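Transcriptional regulator PA3341 (Pseudomonas aeruginosa, PDB 2FBH) probably binds DNA as a dimeric transcription factor of the MarR family, and carries bound zinc ions. Local coordinates at residues A[66-69]-A[70-74]; A[111-114]-A[115-119]; A[130-133]-A[134-138]. One frame throughout, in Å; residues are numbered along the deposited sequence. Where two conformers were deposited one is given.

Overall arrangement
Each contact is local, within one helix, and the three come in series along the chain. Contact 1 lies on helix 66-78, contact 2 on helix 102-120 and contact 3 on helix 126-144. Between contacts 1 and 2 the chain forms the antiparallel pair of strands 82-85 and 95-98. Contact 1 belongs to the winged helix-turn-helix part, 26 and 31 Å from contacts 2 and 3 between centres. Contacts 2 and 3 sit on consecutive helices, 20 Å apart between centres, and both touch the second subunit. The probable DNA-reading part and the dimer-forming part thus lie on opposite sides of the chain's centre.

Contact 1 of 3, residues A[66-69]-A[70-74]; sequences GPTL and ARLLD
G66 starts helix 66-78, and its O accepts the N-H of A70 at 2.9 Å. This helix follows helix 55-62 and is the second helix of the helix-turn-helix. In the MarR family that is the recognition helix, so it probably enters the DNA groove.

P67 comes next, in the first turn, where the missing N-H of a proline costs no bond within the helix. P67 O receives a weak bond from R71 N, 3.5 Å long. The CG of R71 lies as close, also 3.5 Å from P67 O. The R71 chain bends at chi2 (-86°) and carries its guanidinium away from the first turn.

T68 O accepts the N-H of L72, with L72 N 3.2 Å away. The CG of L72 rests against the same oxygen at 3.4 Å. Methyl meets methyl less closely here, with T68 CG2 4.3 Å from L72 CD1.

L69 carries the apolar part of the contact. Its CG is anti to the backbone N (chi1 -172°), which lays the two methyl groups along the buried face of the helix. There L69 and L73 cross obliquely. Both pack on V42 of helix 39-48 and L58 of helix 55-62, and L72 also touches V42. The three leucines thus pack this helix against the other helices of the helix-turn-helix part. L69 O takes the N-H of L73 at 2.7 Å, and L69 CG touches L73 CD1 at 3.8 Å.

Contact 2 of 3, residues A[111-114]-A[115-119]; sequences AIAA and SVRND. With SO4 (sulfate ion), chain E.
R117 folds its side chain back over the turn that begins at A113 and A114. R117 N donates to A113 O at 3.0 Å. Beyond CB the chain runs extended, then bends at chi3 (-39°). The bend brings the guanidinium over A114, with NH1 3.5 Å from A114 CA. A113 O lies off-centre over one face of the group.

The NE and NH2 edge of the guanidinium meets a sulfate ion, probably from the crystallisation liquor. R117 NE donates to sulfate O1 at 3.1 Å, nearly straight at 173°. R117 NH2 donates to sulfate O4 at 2.8 Å. Two bonds to two oxygens put the sulfur in the plane of the group and fix its rotation. A113 CB lies 3.9 Å from sulfate O4. R23 and R48 also bind the ion, as do G12 N and T13 OG1 of the second subunit, so the ion is held by residues of both subunits.

This turn belongs to helix 102-120. In the MarR fold the helix after the wing leads from the DNA-binding part to the dimerisation part.

The tight side of the turn faces helix 11-29. V116 is buried there against W22 and R29, with its CG2 3.5 Å from I112 O, and I112 packs on R29, L30 and the zinc ligand H32. D119 OD2 forms salt bridges with R29 and with R146 of the second subunit.

A111 and N118 lie on the exposed side. N118 N makes a backbone bond to A114 O, and its amide ND2 makes a weak bond, 3.3 Å, to D119 OD1.

Contact 3 of 3, residues A[130-133]-A[134-138]; sequences ALCQ and QVLLR
C132 SG and L136 CD1 meet along one face of helix 126-144. L136 CG stands anti to its own carbonyl carbon (chi1 -67°), and this brings the methyl CD1 back towards C132 SG, 4.1 Å away. L136 CG also sits 3.4 Å from C132 O, the oxygen that accepts the N-H of L136. The sulfur has a second role in this crystal. It binds a mercury ion that is also held by C132 of the second subunit.

L137 repeats the leucine posture one residue on, around the side of the helix. Its CG is tucked against Q133 O at 3.2 Å, and L137 N donates to that same oxygen. V135 points its CG2 branch back along the helix, 3.6 Å from L131 O.

Q134 is turned differently. Its chain bends at chi2 (-50°), so the amide curls back beside the first turn and does not extend outward. Q134 CG lies 3.6 Å from A130 O. A water closes the loop: it donates to A130 O at 2.8 Å and accepts from Q134 NE2 at 2.9 Å. A130 O thus takes two hydrogen bonds, one from this water and one from Q134 N. The bridge is on the exposed side of the helix.

The helix belongs to the dimer interface, as the last helix does in MarR proteins. L131 packs near L131 of the second subunit. C132 and Q133 pack on F11, and L137 on L14, both on helix 11-29 of that second subunit.

Contact 1 of 3, residues A[66-69]-A[70-74]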
loop_
_atom_site.group_PDB
_atom_site.type_symbol
_atom_site.label_atom_id
_atom_site.label_comp_id
_atom_site.label_asym_id
_atom_site.label_seq_id
_atom_site.Cartn_x
_atom_site.Cartn_y
_atom_site.Cartn_z
ATOM N N GLY A 66 -5.263 13.530 -5.584
ATOM C CA GLY A 66 -6.512 14.288 -5.633
ATOM C C GLY A 66 -7.483 13.953 -6.755
ATOM O O GLY A 66 -8.653 13.695 -6.479
ATOM N N PRO A 67 -7.031 14.021 -8.020
ATOM C CA PRO A 67 -7.851 13.553 -9.161
ATOM C C PRO A 67 -8.422 12.117 -9.059
ATOM O O PRO A 67 -9.508 11.839 -9.591
ATOM C CB PRO A 67 -6.890 13.638 -10.362
ATOM C CG PRO A 67 -5.531 14.046 -9.795
ATOM C CD PRO A 67 -5.796 14.687 -8.473
ATOM N N THR A 68 -7.660 11.210 -8.447
ATOM C CA THR A 68 -8.157 9.886 -8.178
ATOM C C THR A 68 -9.272 9.982 -7.176
ATOM O O THR A 68 -10.335 9.397 -7.390
ATOM C CB THR A 68 -7.063 8.939 -7.647
ATOM O OG1 THR A 68 -6.089 8.783 -8.672
ATOM C CG2 THR A 68 -7.630 7.584 -7.367
ATOM N N LEU A 69 -9.057 10.725 -6.086
ATOM C CA LEU A 69 -10.139 10.842 -5.083
ATOM C C LEU A 69 -11.405 11.473 -5.738
ATOM O O LEU A 69 -12.491 11.102 -5.396
ATOM C CB LEU A 69 -9.723 11.646 -3.816
ATOM C CG LEU A 69 -10.732 11.640 -2.666
ATOM C CD1 LEU A 69 -11.015 10.253 -2.101
ATOM C CD2 LEU A 69 -10.350 12.645 -1.564
ATOM N N ALA A 70 -11.255 12.449 -6.621
ATOM C CA ALA A 70 -12.439 13.106 -7.208
ATOM C C ALA A 70 -13.356 12.075 -7.871
ATOM O O ALA A 70 -14.555 12.163 -7.695
ATOM C CB ALA A 70 -12.072 14.175 -8.205
ATOM N N ARG A 71 -12.767 11.135 -8.616
ATOM C CA ARG A 71 -13.522 10.009 -9.218
ATOM C C ARG A 71 -14.182 9.106 -8.206
ATOM O O ARG A 71 -15.341 8.754 -8.394
ATOM C CB ARG A 71 -12.639 9.157 -10.120
ATOM C CG ARG A 71 -11.968 9.926 -11.229
ATOM C CD ARG A 71 -12.859 10.044 -12.444
ATOM N NE ARG A 71 -12.168 10.594 -13.612
ATOM C CZ ARG A 71 -11.726 9.897 -14.662
ATOM N NH1 ARG A 71 -11.849 8.550 -14.709
ATOM N NH2 ARG A 71 -11.165 10.556 -15.675
ATOM N N LEU A 72 -13.431 8.672 -7.164
ATOM C CA LEU A 72 -13.964 7.902 -6.061
ATOM C C LEU A 72 -15.131 8.607 -5.431
ATOM O O LEU A 72 -16.164 7.987 -5.225
ATOM C CB LEU A 72 -12.871 7.643 -4.979
ATOM C CG LEU A 72 -11.705 6.853 -5.530
ATOM C CD1 LEU A 72 -10.669 6.698 -4.398
ATOM C CD2 LEU A 72 -12.169 5.465 -6.099
ATOM N N LEU A 73 -14.966 9.921 -5.207
ATOM C CA LEU A 73 -16.020 10.691 -4.551
ATOM C C LEU A 73 -17.271 10.755 -5.480
ATOM O O LEU A 73 -18.374 10.693 -4.964
ATOM C CB LEU A 73 -15.542 12.095 -4.181
ATOM C CG LEU A 73 -14.582 12.141 -2.973
ATOM C CD1 LEU A 73 -14.006 13.509 -2.879
ATOM C CD2 LEU A 73 -15.306 11.753 -1.647
ATOM N N ASP A 74 -17.074 10.919 -6.799
ATOM C CA ASP A 74 -18.244 10.967 -7.745
ATOM C C ASP A 74 -19.072 9.680 -7.582
ATOM O O ASP A 74 -20.301 9.693 -7.513
ATOM C CB ASP A 74 -17.818 10.985 -9.220
ATOM C CG ASP A 74 -17.237 12.340 -9.686
ATOM O OD1 ASP A 74 -17.455 13.360 -9.009
ATOM O OD2 ASP A 74 -16.513 12.317 -10.723
#

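Contact 2 of 3, residues A[111-114]-A[115-119]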
loop_
_atom_site.group_PDB
_atom_site.type_symbol
_atom_site.label_atom_id
_atom_site.label_comp_id
_atom_site.label_asym_id
_atom_site.label_seq_id
_atom_site.Cartn_x
_atom_site.Cartn_y
_atom_site.Cartn_z
ATOM N N ALA A 111 -17.849 -2.947 11.355
ATOM C CA ALA A 111 -17.970 -4.237 12.002
ATOM C C ALA A 111 -17.035 -5.213 11.250
ATOM O O ALA A 111 -16.297 -6.018 11.850
ATOM C CB ALA A 111 -19.401 -4.730 11.996
ATOM N N ILE A 112 -17.063 -5.115 9.922
ATOM C CA ILE A 112 -16.216 -6.069 9.134
ATOM C C ILE A 112 -14.727 -5.744 9.309
ATOM O O ILE A 112 -13.915 -6.655 9.475
ATOM C CB ILE A 112 -16.655 -6.045 7.620
ATOM C CG1 ILE A 112 -18.072 -6.633 7.511
ATOM C CG2 ILE A 112 -15.669 -6.782 6.759
ATOM C CD1 ILE A 112 -18.762 -6.394 6.099
ATOM N N ALA A 113 -14.376 -4.455 9.362
ATOM C CA ALA A 113 -12.983 -4.052 9.593
ATOM C C ALA A 113 -12.507 -4.522 11.022
ATOM O O ALA A 113 -11.377 -5.024 11.148
ATOM C CB ALA A 113 -12.825 -2.568 9.477
ATOM N N ALA A 114 -13.387 -4.433 12.024
ATOM C CA ALA A 114 -13.089 -5.002 13.348
ATOM C C ALA A 114 -12.872 -6.504 13.291
ATOM O O ALA A 114 -11.951 -7.011 13.948
ATOM C CB ALA A 114 -14.147 -4.651 14.288
ATOM N N SER A 115 -13.666 -7.210 12.498
ATOM C CA SER A 115 -13.468 -8.652 12.355
ATOM C C SER A 115 -12.065 -8.979 11.766
ATOM O O SER A 115 -11.344 -9.863 12.233
ATOM C CB SER A 115 -14.573 -9.246 11.483
ATOM O OG SER A 115 -14.519 -10.628 11.649
ATOM N N VAL A 116 -11.692 -8.275 10.708
ATOM C CA VAL A 116 -10.382 -8.547 10.073
ATOM C C VAL A 116 -9.285 -8.253 11.127
ATOM O O VAL A 116 -8.333 -9.003 11.252
ATOM C CB VAL A 116 -10.200 -7.690 8.814
ATOM C CG1 VAL A 116 -8.790 -7.881 8.263
ATOM C CG2 VAL A 116 -11.281 -8.150 7.716
ATOM N N ARG A 117 -9.439 -7.143 11.853
ATOM C CA ARG A 117 -8.405 -6.727 12.882
ATOM C C ARG A 117 -8.295 -7.798 13.940
ATOM O O ARG A 117 -7.182 -8.284 14.210
ATOM C CB ARG A 117 -8.811 -5.337 13.476
ATOM C CG ARG A 117 -7.728 -4.732 14.361
ATOM C CD ARG A 117 -8.231 -3.405 15.023
ATOM N NE ARG A 117 -9.015 -2.671 14.103
ATOM C CZ ARG A 117 -10.321 -2.382 14.138
ATOM N NH1 ARG A 117 -11.157 -2.659 15.130
ATOM N NH2 ARG A 117 -10.788 -1.740 13.132
ATOM N N ASN A 118 -9.429 -8.246 14.465
ATOM C CA ASN A 118 -9.428 -9.398 15.401
ATOM C C ASN A 118 -8.678 -10.614 14.837
ATOM O O ASN A 118 -7.826 -11.255 15.497
ATOM C CB ASN A 118 -10.882 -9.792 15.648
ATOM C CG ASN A 118 -11.016 -10.783 16.718
ATOM O OD1 ASN A 118 -10.806 -10.447 17.893
ATOM N ND2 ASN A 118 -11.348 -12.041 16.345
ATOM N N ASP A 119 -9.015 -11.013 13.618
ATOM C CA ASP A 119 -8.436 -12.208 13.114
ATOM C C ASP A 119 -6.932 -12.066 12.775
ATOM O O ASP A 119 -6.141 -12.991 13.024
ATOM C CB ASP A 119 -9.155 -12.592 11.805
ATOM C CG ASP A 119 -10.598 -13.035 12.032
ATOM O OD1 ASP A 119 -11.008 -13.206 13.224
ATOM O OD2 ASP A 119 -11.343 -13.152 11.014
HETATM S S SO4 E . -7.914 -1.072 10.587
HETATM O O1 SO4 E . -7.261 -1.508 11.790
HETATM O O2 SO4 E . -7.481 -1.802 9.390
HETATM O O3 SO4 E . -7.495 0.308 10.428
HETATM O O4 SO4 E . -9.398 -1.196 10.781
#

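Contact 3 of 3, residues A[130-133]-A[134-138]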
loop_
_atom_site.group_PDB
_atom_site.type_symbol
_atom_site.label_atom_id
_atom_site.label_comp_id
_atom_site.label_asym_id
_atom_site.label_seq_id
_atom_site.Cartn_x
_atom_site.Cartn_y
_atom_site.Cartn_z
ATOM N N ALA A 130 1.786 -3.265 20.919
ATOM C CA ALA A 130 2.135 -1.894 21.311
ATOM C C ALA A 130 3.532 -1.490 20.876
ATOM O O ALA A 130 3.761 -0.327 20.408
ATOM C CB ALA A 130 1.957 -1.809 22.818
ATOM N N LEU A 131 4.481 -2.419 21.030
ATOM C CA LEU A 131 5.844 -2.193 20.624
ATOM C C LEU A 131 5.889 -2.010 19.108
ATOM O O LEU A 131 6.554 -1.095 18.600
ATOM C CB LEU A 131 6.735 -3.374 21.046
ATOM C CG LEU A 131 8.234 -3.156 20.760
ATOM C CD1 LEU A 131 8.745 -1.684 21.126
ATOM C CD2 LEU A 131 9.048 -4.271 21.360
ATOM N N CYS A 132 5.186 -2.892 18.383
ATOM C CA CYS A 132 5.144 -2.816 16.896
ATOM C C CYS A 132 4.632 -1.418 16.485
ATOM O O CYS A 132 5.188 -0.778 15.643
ATOM C CB CYS A 132 4.178 -3.902 16.377
ATOM S SG CYS A 132 3.857 -3.781 14.603
ATOM N N GLN A 133 3.562 -0.944 17.110
ATOM C CA GLN A 133 3.041 0.373 16.827
ATOM C C GLN A 133 4.016 1.470 17.096
ATOM O O GLN A 133 4.119 2.385 16.263
ATOM C CB GLN A 133 1.776 0.607 17.607
ATOM C CG GLN A 133 0.651 -0.296 17.086
ATOM C CD GLN A 133 -0.513 -0.300 18.166
ATOM O OE1 GLN A 133 -0.296 0.027 19.337
ATOM N NE2 GLN A 133 -1.677 -0.693 17.767
ATOM N N GLN A 134 4.779 1.386 18.192
ATOM C CA GLN A 134 5.794 2.438 18.480
ATOM C C GLN A 134 6.892 2.440 17.391
ATOM O O GLN A 134 7.336 3.508 16.962
ATOM C CB GLN A 134 6.520 2.223 19.827
ATOM C CG GLN A 134 5.791 2.639 21.036
ATOM C CD GLN A 134 5.255 4.015 20.907
ATOM O OE1 GLN A 134 5.987 5.010 20.678
ATOM N NE2 GLN A 134 4.018 4.107 21.080
ATOM N N VAL A 135 7.340 1.278 16.935
ATOM C CA VAL A 135 8.320 1.227 15.814
ATOM C C VAL A 135 7.747 1.897 14.575
ATOM O O VAL A 135 8.385 2.747 13.973
ATOM C CB VAL A 135 8.766 -0.216 15.494
ATOM C CG1 VAL A 135 9.681 -0.215 14.235
ATOM C CG2 VAL A 135 9.606 -0.711 16.761
ATOM N N LEU A 136 6.532 1.483 14.163
ATOM C CA LEU A 136 5.880 2.125 12.998
ATOM C C LEU A 136 5.708 3.652 13.157
ATOM O O LEU A 136 5.941 4.392 12.200
ATOM C CB LEU A 136 4.466 1.531 12.786
ATOM C CG LEU A 136 4.569 0.048 12.365
ATOM C CD1 LEU A 136 3.139 -0.547 12.254
ATOM C CD2 LEU A 136 5.391 -0.329 11.158
ATOM N N LEU A 137 5.336 4.116 14.359
ATOM C CA LEU A 137 5.167 5.571 14.581
ATOM C C LEU A 137 6.491 6.310 14.393
ATOM O O LEU A 137 6.448 7.427 13.842
ATOM C CB LEU A 137 4.579 5.805 15.972
ATOM C CG LEU A 137 3.085 5.439 16.050
ATOM C CD1 LEU A 137 2.806 5.445 17.560
ATOM C CD2 LEU A 137 2.322 6.545 15.351
ATOM N N ARG A 138 7.613 5.713 14.801
ATOM C CA ARG A 138 8.945 6.362 14.624
ATOM C C ARG A 138 9.335 6.387 13.181
ATOM O O ARG A 138 9.838 7.394 12.663
ATOM C CB ARG A 138 10.045 5.722 15.471
ATOM C CG ARG A 138 11.381 6.483 15.314
ATOM C CD ARG A 138 11.276 7.997 15.625
ATOM N NE ARG A 138 12.522 8.622 15.140
ATOM C CZ ARG A 138 13.651 8.761 15.857
ATOM N NH1 ARG A 138 14.721 9.342 15.283
ATOM N NH2 ARG A 138 13.727 8.349 17.125
HETATM O O HOH W 1 2.282 1.838 21.328
#